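Local coordinates for protein MmoQ Response regulator (Methylococcus capsulatus, PDB 3LJX) that probably makes cyclic di-GMP from GTP as the full-length response regulator, of which this chain is mainly the helical HDOD domain, at residues Gly139-Val144 with Met187-Trp192. Numbering follows the deposited sequence.
Sequences GLLADV and MLLTDW
Segments 139-144 and 187-192 meet in the buried interior of the all-helical HDOD domain. The first lies on helix 132-141 and the turn into helix 144-152; the second is the C-terminal part of helix 181-191 and the residue after it. Four apolar side-chain pairs make the contact. Leu141 and Leu189 lie slantwise to each other, and the closest approach is 3.6 Å from Leu141 CB to Leu189 CD2. Leu189 has CG anti to its carbonyl carbon (chi1 -67°), and its CD2 branch meets both CB and CG of Leu141. Leu189 also touches Leu202 of helix 196-204, while Leu141 touches Pro47 of helix 47-58.

Val144 uses both of its methyls. Val144 CG1 packs on Leu188 CD2 at 3.8 Å. CG2, anti to the backbone N, heads for the indole of Trp192, and the two side chains meet tip to tip. Leu141 reaches the same end of the indole, with its CG 4.1 Å from Trp192 CZ3. Both aliphatic groups sit at the ring edge, near its plane, so neither stacks on a face. Leu188 O lies 3.1 Å above one face, offset toward the rim; this carbonyl also accepts the backbone N-H of Trp192. Met10 touches both Leu188 and Trp192.

The turn from helix 132-141 into helix 144-152 is braced by the backbone bond from Val144 N to Leu141 O, 3.0 Å long. Asp143 points away from segment 187-192, and its OD1 forms a salt bridge with Arg116 NH2 of helix 106-125. At the indole tip, Val144 CG2 stands 4.1 Å from Trp192 CH2.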
loop_
_atom_site.group_PDB
_atom_site.type_symbol
_atom_site.label_atom_id
_atom_site.label_comp_id
_atom_site.label_asym_id
_atom_site.label_seq_id
_atom_site.Cartn_x
_atom_site.Cartn_y
_atom_site.Cartn_z
ATOM N N GLY A 139 -4.970 1.263 1.092
ATOM C CA GLY A 139 -4.780 0.136 1.985
ATOM C C GLY A 139 -3.635 -0.735 1.485
ATOM O O GLY A 139 -2.739 -1.113 2.241
ATOM N N LEU A 140 -3.658 -1.042 0.193
ATOM C CA LEU A 140 -2.596 -1.821 -0.426
ATOM C C LEU A 140 -1.208 -1.242 -0.132
ATOM O O LEU A 140 -0.251 -1.986 0.160
ATOM C CB LEU A 140 -2.815 -1.873 -1.938
ATOM C CG LEU A 140 -1.867 -2.741 -2.758
ATOM C CD1 LEU A 140 -2.154 -4.227 -2.511
ATOM C CD2 LEU A 140 -1.978 -2.412 -4.253
ATOM N N LEU A 141 -1.112 0.085 -0.193
ATOM C CA LEU A 141 0.176 0.785 -0.190
ATOM C C LEU A 141 0.573 1.327 1.182
ATOM O O LEU A 141 1.653 1.889 1.332
ATOM C CB LEU A 141 0.121 1.949 -1.182
ATOM C CG LEU A 141 0.554 1.791 -2.648
ATOM C CD1 LEU A 141 0.830 0.337 -3.075
ATOM C CD2 LEU A 141 -0.419 2.494 -3.597
ATOM N N ALA A 142 -0.299 1.149 2.176
ATOM C CA ALA A 142 -0.156 1.776 3.500
ATOM C C ALA A 142 1.207 1.627 4.202
ATOM O O ALA A 142 1.542 2.416 5.101
ATOM C CB ALA A 142 -1.283 1.294 4.428
ATOM N N ASP A 143 1.985 0.611 3.829
ATOM C CA ASP A 143 3.331 0.472 4.397
ATOM C C ASP A 143 4.360 0.041 3.356
ATOM O O ASP A 143 5.307 -0.704 3.648
ATOM C CB ASP A 143 3.346 -0.440 5.634
ATOM C CG ASP A 143 2.852 -1.840 5.344
ATOM O OD1 ASP A 143 2.564 -2.162 4.169
ATOM O OD2 ASP A 143 2.740 -2.625 6.307
ATOM N N VAL A 144 4.177 0.545 2.141
ATOM C CA VAL A 144 5.091 0.259 1.058
ATOM C C VAL A 144 6.519 0.728 1.387
ATOM O O VAL A 144 7.486 0.251 0.800
ATOM C CB VAL A 144 4.592 0.880 -0.272
ATOM C CG1 VAL A 144 4.769 2.404 -0.264
ATOM C CG2 VAL A 144 5.325 0.263 -1.438
HETATM N N MSE A 187 6.235 9.601 2.032
HETATM C CA MSE A 187 6.981 10.311 0.999
HETATM C C MSE A 187 6.748 9.657 -0.347
HETATM O O MSE A 187 6.579 10.345 -1.341
HETATM C CB MSE A 187 8.474 10.347 1.302
HETATM C CG MSE A 187 8.830 11.122 2.570
HETATM SE SE MSE A 187 10.737 10.923 2.976
HETATM C CE MSE A 187 11.477 11.637 1.314
ATOM N N LEU A 188 6.731 8.326 -0.368
ATOM C CA LEU A 188 6.456 7.585 -1.598
ATOM C C LEU A 188 5.048 7.945 -2.102
ATOM O O LEU A 188 4.866 8.324 -3.274
ATOM C CB LEU A 188 6.578 6.077 -1.338
ATOM C CG LEU A 188 7.833 5.347 -1.846
ATOM C CD1 LEU A 188 9.055 6.250 -1.881
ATOM C CD2 LEU A 188 8.125 4.076 -1.062
ATOM N N LEU A 189 4.063 7.851 -1.209
ATOM C CA LEU A 189 2.673 8.095 -1.589
ATOM C C LEU A 189 2.518 9.528 -2.083
ATOM O O LEU A 189 1.768 9.807 -3.025
ATOM C CB LEU A 189 1.717 7.829 -0.415
ATOM C CG LEU A 189 1.584 6.384 0.075
ATOM C CD1 LEU A 189 0.623 6.296 1.265
ATOM C CD2 LEU A 189 1.125 5.454 -1.046
ATOM N N THR A 190 3.237 10.439 -1.446
ATOM C CA THR A 190 3.213 11.819 -1.887
ATOM C C THR A 190 3.841 11.948 -3.284
ATOM O O THR A 190 3.270 12.605 -4.159
ATOM C CB THR A 190 3.933 12.710 -0.893
ATOM O OG1 THR A 190 3.182 12.737 0.322
ATOM C CG2 THR A 190 4.076 14.128 -1.442
ATOM N N ASP A 191 4.988 11.308 -3.505
ATOM C CA ASP A 191 5.594 11.329 -4.841
ATOM C C ASP A 191 4.659 10.731 -5.887
ATOM O O ASP A 191 4.661 11.176 -7.025
ATOM C CB ASP A 191 6.945 10.598 -4.899
ATOM C CG ASP A 191 7.731 10.919 -6.197
ATOM O OD1 ASP A 191 8.048 12.121 -6.418
ATOM O OD2 ASP A 191 8.036 9.990 -6.996
ATOM N N TRP A 192 3.862 9.729 -5.505
ATOM C CA TRP A 192 3.036 9.018 -6.484
ATOM C C TRP A 192 1.693 9.694 -6.764
ATOM O O TRP A 192 0.882 9.181 -7.543
ATOM C CB TRP A 192 2.828 7.559 -6.068
ATOM C CG TRP A 192 4.111 6.829 -5.931
ATOM C CD1 TRP A 192 5.352 7.264 -6.329
ATOM C CD2 TRP A 192 4.305 5.544 -5.343
ATOM N NE1 TRP A 192 6.304 6.314 -6.030
ATOM C CE2 TRP A 192 5.686 5.248 -5.425
ATOM C CE3 TRP A 192 3.447 4.608 -4.755
ATOM C CZ2 TRP A 192 6.224 4.059 -4.941
ATOM C CZ3 TRP A 192 3.980 3.426 -4.276
ATOM C CH2 TRP A 192 5.356 3.161 -4.373
#